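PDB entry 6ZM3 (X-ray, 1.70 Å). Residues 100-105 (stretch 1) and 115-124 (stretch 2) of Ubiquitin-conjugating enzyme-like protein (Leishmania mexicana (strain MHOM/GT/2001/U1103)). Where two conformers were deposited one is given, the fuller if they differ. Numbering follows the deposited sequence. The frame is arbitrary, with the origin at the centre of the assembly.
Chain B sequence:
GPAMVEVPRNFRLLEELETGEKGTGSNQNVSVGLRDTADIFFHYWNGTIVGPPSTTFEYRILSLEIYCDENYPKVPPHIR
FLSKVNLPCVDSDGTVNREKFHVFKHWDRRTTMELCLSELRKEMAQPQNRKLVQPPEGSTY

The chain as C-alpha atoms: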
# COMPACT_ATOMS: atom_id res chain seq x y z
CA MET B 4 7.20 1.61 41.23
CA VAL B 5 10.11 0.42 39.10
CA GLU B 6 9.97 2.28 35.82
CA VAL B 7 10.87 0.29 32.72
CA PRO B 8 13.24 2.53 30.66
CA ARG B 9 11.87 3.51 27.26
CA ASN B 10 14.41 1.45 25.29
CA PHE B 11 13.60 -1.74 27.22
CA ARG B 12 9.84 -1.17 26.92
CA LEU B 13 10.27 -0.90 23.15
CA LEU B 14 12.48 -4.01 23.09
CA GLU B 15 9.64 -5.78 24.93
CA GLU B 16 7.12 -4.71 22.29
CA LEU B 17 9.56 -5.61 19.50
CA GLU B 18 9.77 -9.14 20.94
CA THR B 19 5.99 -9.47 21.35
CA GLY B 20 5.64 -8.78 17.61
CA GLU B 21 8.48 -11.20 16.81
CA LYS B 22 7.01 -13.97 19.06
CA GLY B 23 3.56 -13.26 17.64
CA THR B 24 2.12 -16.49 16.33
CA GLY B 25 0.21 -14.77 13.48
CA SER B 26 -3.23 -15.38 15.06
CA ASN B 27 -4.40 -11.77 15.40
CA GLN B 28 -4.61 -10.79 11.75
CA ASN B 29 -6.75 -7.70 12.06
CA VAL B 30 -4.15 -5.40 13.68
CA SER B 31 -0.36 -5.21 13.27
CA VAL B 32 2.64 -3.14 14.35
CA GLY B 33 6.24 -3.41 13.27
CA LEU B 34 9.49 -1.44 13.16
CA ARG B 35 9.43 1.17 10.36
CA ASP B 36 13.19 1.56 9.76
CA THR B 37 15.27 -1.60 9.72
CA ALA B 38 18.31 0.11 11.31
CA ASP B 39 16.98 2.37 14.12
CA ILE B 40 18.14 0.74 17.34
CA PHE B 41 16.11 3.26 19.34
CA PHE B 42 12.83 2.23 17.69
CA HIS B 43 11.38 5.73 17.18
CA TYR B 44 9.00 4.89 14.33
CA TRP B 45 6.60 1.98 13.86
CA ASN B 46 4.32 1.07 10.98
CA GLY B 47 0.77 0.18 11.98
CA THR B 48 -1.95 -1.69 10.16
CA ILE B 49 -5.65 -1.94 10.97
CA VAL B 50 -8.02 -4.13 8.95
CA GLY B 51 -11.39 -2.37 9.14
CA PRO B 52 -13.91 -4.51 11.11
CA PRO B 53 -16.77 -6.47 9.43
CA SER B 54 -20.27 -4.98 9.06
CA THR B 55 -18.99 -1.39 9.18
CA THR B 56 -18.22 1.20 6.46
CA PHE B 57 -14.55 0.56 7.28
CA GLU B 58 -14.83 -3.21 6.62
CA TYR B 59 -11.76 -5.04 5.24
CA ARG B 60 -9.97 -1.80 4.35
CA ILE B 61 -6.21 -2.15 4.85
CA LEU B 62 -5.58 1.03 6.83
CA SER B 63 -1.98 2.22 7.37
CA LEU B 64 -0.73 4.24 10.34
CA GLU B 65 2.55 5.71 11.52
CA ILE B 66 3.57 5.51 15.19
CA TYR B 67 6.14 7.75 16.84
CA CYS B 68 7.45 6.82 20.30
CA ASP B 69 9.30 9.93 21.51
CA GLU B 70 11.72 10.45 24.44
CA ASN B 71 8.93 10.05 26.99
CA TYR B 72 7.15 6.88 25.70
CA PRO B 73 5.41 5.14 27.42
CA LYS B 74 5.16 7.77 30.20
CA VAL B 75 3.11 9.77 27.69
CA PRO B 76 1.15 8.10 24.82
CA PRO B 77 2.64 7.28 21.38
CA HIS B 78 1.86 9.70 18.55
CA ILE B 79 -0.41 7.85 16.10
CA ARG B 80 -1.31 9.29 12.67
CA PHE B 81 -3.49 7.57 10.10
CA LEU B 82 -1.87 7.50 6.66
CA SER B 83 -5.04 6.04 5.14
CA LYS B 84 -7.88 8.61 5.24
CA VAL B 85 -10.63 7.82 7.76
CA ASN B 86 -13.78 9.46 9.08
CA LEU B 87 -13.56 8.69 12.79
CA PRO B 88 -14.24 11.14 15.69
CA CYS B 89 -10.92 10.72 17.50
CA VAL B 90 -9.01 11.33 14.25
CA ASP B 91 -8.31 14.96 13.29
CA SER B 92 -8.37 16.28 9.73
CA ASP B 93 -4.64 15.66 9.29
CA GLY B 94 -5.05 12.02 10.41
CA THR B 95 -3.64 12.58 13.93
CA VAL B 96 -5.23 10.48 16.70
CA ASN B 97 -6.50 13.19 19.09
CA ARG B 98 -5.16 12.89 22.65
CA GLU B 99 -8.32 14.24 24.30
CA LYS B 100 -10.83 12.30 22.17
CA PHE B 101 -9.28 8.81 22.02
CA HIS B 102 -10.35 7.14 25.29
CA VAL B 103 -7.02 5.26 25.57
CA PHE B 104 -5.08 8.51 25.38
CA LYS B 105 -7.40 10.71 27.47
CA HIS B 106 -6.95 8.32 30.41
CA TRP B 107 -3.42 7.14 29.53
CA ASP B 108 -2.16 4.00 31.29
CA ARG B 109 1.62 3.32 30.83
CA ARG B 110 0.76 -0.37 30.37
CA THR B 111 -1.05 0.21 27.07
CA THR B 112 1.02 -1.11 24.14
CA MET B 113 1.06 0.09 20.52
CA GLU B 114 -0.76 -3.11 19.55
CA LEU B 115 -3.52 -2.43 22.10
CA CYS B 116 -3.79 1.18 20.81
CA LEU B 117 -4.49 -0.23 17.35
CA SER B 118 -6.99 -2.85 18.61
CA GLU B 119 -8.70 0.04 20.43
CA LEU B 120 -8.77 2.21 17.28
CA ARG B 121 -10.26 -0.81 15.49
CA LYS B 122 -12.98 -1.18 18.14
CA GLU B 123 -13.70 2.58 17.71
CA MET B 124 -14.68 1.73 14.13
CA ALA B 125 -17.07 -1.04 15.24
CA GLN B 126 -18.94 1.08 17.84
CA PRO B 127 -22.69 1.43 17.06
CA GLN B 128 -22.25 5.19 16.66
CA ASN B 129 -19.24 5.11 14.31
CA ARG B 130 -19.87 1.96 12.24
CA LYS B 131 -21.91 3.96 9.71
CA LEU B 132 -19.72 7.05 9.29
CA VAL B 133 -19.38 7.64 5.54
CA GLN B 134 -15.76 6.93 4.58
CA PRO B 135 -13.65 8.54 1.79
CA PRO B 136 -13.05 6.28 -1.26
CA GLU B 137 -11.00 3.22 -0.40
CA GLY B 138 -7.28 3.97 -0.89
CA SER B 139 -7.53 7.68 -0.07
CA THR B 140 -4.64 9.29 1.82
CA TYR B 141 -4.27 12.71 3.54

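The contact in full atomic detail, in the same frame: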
# COMPACT_ATOMS: atom_id res chain seq x y z
N LYS B 100 -9.63 12.97 22.67
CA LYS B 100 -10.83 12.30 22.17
C LYS B 100 -10.67 10.78 22.14
O LYS B 100 -11.68 10.08 22.11
CB LYS B 100 -11.22 12.80 20.78
CG LYS B 100 -11.74 14.23 20.74
CD LYS B 100 -11.74 14.83 19.34
CE LYS B 100 -12.46 16.16 19.30
NZ LYS B 100 -12.94 16.47 17.94
N PHE B 101 -9.43 10.27 22.03
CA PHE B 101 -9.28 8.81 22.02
C PHE B 101 -9.24 8.35 23.47
O PHE B 101 -8.33 8.74 24.18
CB PHE B 101 -8.01 8.40 21.26
CG PHE B 101 -7.82 6.91 21.05
CD1 PHE B 101 -8.89 6.05 20.85
CD2 PHE B 101 -6.55 6.35 21.08
CE1 PHE B 101 -8.71 4.69 20.67
CE2 PHE B 101 -6.37 4.98 20.92
CZ PHE B 101 -7.45 4.16 20.70
N HIS B 102 -10.21 7.52 23.89
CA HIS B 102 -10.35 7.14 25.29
C HIS B 102 -9.01 6.65 25.87
O HIS B 102 -8.61 7.07 26.94
CB HIS B 102 -11.53 6.17 25.51
CG HIS B 102 -11.25 4.76 25.12
ND1 HIS B 102 -11.22 4.34 23.80
CD2 HIS B 102 -10.97 3.66 25.87
CE1 HIS B 102 -10.96 3.05 23.75
NE2 HIS B 102 -10.80 2.61 25.01
N VAL B 103 -8.28 5.83 25.10
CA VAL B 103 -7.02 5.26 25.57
C VAL B 103 -6.01 6.35 25.90
O VAL B 103 -5.12 6.16 26.73
CB VAL B 103 -6.45 4.36 24.47
CG1 VAL B 103 -5.05 3.88 24.83
CG2 VAL B 103 -7.41 3.22 24.20
N PHE B 104 -6.08 7.47 25.21
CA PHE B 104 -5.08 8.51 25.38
C PHE B 104 -5.52 9.50 26.46
O PHE B 104 -4.67 10.05 27.16
CB PHE B 104 -4.89 9.28 24.08
CG PHE B 104 -4.07 8.56 23.04
CD1 PHE B 104 -3.32 7.44 23.36
CD2 PHE B 104 -4.02 9.03 21.73
CE1 PHE B 104 -2.57 6.78 22.40
CE2 PHE B 104 -3.27 8.37 20.76
CZ PHE B 104 -2.56 7.24 21.10
N LYS B 105 -6.83 9.78 26.51
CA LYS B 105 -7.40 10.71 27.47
C LYS B 105 -7.07 10.25 28.88
O LYS B 105 -6.63 11.05 29.71
CB LYS B 105 -8.92 10.74 27.31
CG LYS B 105 -9.65 11.84 28.08
CD LYS B 105 -11.16 11.61 28.12
CE LYS B 105 -12.01 12.86 28.16
NZ LYS B 105 -11.75 13.69 29.35
N LEU B 115 -2.23 -2.69 21.47
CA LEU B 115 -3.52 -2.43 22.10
C LEU B 115 -4.12 -1.11 21.59
O LEU B 115 -5.33 -1.04 21.37
CB LEU B 115 -3.37 -2.49 23.63
CG LEU B 115 -4.66 -2.40 24.47
CD1 LEU B 115 -5.72 -3.41 24.05
CD2 LEU B 115 -4.33 -2.57 25.94
N CYS B 116 -3.30 -0.08 21.38
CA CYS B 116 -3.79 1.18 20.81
C CYS B 116 -4.50 0.92 19.49
O CYS B 116 -5.61 1.42 19.27
CB CYS B 116 -2.71 2.24 20.57
SG CYS B 116 -1.94 2.95 22.05
N LEU B 117 -3.88 0.09 18.63
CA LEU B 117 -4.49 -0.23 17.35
C LEU B 117 -5.76 -1.08 17.49
O LEU B 117 -6.74 -0.83 16.77
CB LEU B 117 -3.46 -0.88 16.41
CG LEU B 117 -2.23 -0.06 16.01
CD1 LEU B 117 -1.52 -0.73 14.82
CD2 LEU B 117 -2.57 1.38 15.64
N SER B 118 -5.77 -2.09 18.39
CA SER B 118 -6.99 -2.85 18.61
C SER B 118 -8.12 -1.92 19.04
O SER B 118 -9.25 -2.13 18.63
CB SER B 118 -6.83 -3.99 19.59
OG SER B 118 -6.66 -5.19 18.88
N GLU B 119 -7.77 -0.93 19.87
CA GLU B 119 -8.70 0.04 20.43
C GLU B 119 -9.17 1.05 19.39
O GLU B 119 -10.34 1.47 19.44
CB GLU B 119 -8.15 0.70 21.70
CG GLU B 119 -8.07 -0.26 22.90
CD GLU B 119 -9.40 -0.69 23.47
OE1 GLU B 119 -10.25 0.20 23.67
OE2 GLU B 119 -9.64 -1.91 23.63
N LEU B 120 -8.30 1.45 18.45
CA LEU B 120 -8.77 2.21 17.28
C LEU B 120 -9.69 1.37 16.40
O LEU B 120 -10.69 1.87 15.86
CB LEU B 120 -7.56 2.76 16.52
CG LEU B 120 -6.87 3.90 17.24
CD1 LEU B 120 -5.51 4.22 16.63
CD2 LEU B 120 -7.77 5.14 17.19
N ARG B 121 -9.41 0.07 16.27
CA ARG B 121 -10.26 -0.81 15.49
C ARG B 121 -11.63 -1.01 16.13
O ARG B 121 -12.64 -1.03 15.43
CB ARG B 121 -9.57 -2.16 15.22
CG ARG B 121 -10.26 -2.96 14.13
CD ARG B 121 -9.51 -4.25 13.90
NE ARG B 121 -10.24 -5.24 13.14
CZ ARG B 121 -11.08 -6.14 13.68
NH1 ARG B 121 -11.37 -6.13 14.98
NH2 ARG B 121 -11.65 -7.03 12.90
N LYS B 122 -11.69 -1.10 17.46
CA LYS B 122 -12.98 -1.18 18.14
C LYS B 122 -13.75 0.12 17.92
O LYS B 122 -14.95 0.06 17.70
CB LYS B 122 -12.78 -1.41 19.64
CG LYS B 122 -12.14 -2.72 20.07
CD LYS B 122 -12.47 -3.08 21.51
N GLU B 123 -13.07 1.28 17.92
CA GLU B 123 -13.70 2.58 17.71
C GLU B 123 -14.50 2.59 16.42
O GLU B 123 -15.49 3.30 16.32
CB GLU B 123 -12.69 3.74 17.60
CG GLU B 123 -12.16 4.26 18.92
CD GLU B 123 -13.10 5.13 19.74
OE1 GLU B 123 -14.27 5.33 19.33
OE2 GLU B 123 -12.66 5.61 20.81
N MET B 124 -14.05 1.80 15.43
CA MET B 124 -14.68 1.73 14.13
C MET B 124 -15.94 0.87 14.20
O MET B 124 -16.83 1.02 13.36
CB MET B 124 -13.71 1.12 13.10
CG MET B 124 -12.50 1.97 12.86
SD MET B 124 -11.24 1.13 11.83
CE MET B 124 -9.94 2.35 11.94

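What anchors the short stretch against the helix? F101 has the largest covered area of any residue here, 87 Å². Its CA-to-CB bond points sideways, but a t rotamer at chi1 carries the ring in until its tip meets the helix. F101 CZ lies 3.5 Å from L120 CG and 3.7 Å from E119 CB, and L120 CD2 sits 3.7 Å from the centroid of the F101 ring, only 15° off the ring normal. That methyl is therefore placed over the face for a CH-pi contact. At the ring edge, F101 CZ comes within 3.6 Å of C116 O, a carbonyl already engaged by L120 N at 2.8 Å within the helix. A flat aromatic suits this buried place, offering a face to the leucine and an edge to backbone oxygen.

How does a glutamate come to be so well covered? E119 gives up 57 Å², and its CA-to-CB bond points toward the other stretch. Its aliphatic part serves the apolar contact: V103 CG2 is 3.6 Å from E119 CB, the same carbon that F101 approaches. With chi1 and chi2 both m, the carboxylate reaches the histidine, where H102 NE2 donates to E119 OE1 at 2.8 Å. The N-H...O angle is 118°, so this hydrogen bond is weak despite its short length. A long acidic side chain fits here because it can combine hydrocarbon packing near its root with a polar contact at its end.

What does C116 contribute, a turn earlier in the helix? It has 48 Å² covered, and its small sulfur-bearing side chain lies among apolar groups. C116 SG is 3.9 Å from F104 CE1 and 4.3 Å from V103 CG1; it approaches the F104 ring obliquely, 5.1 Å from its centroid. V103 directs its CA-to-CB bond toward the helix, whereas F104 starts sideways and brings its ring closer. All three residues are buried, as befits such apolar packing.

What lies at the more exposed side of the contact? H102, an exposed residue, turns its ring edge to two carboxylates: besides its bond to E119, H102 ND1 stands 3.6 Å from E123 OE2. The same oxygen, E123 OE2, lies 3.8 Å from F101 CD1, near the plane of the phenylalanine ring. F101 occupies the N-cap position, and F101 O accepts from F104 N at 2.8 Å and from K105 N at 3.0 Å.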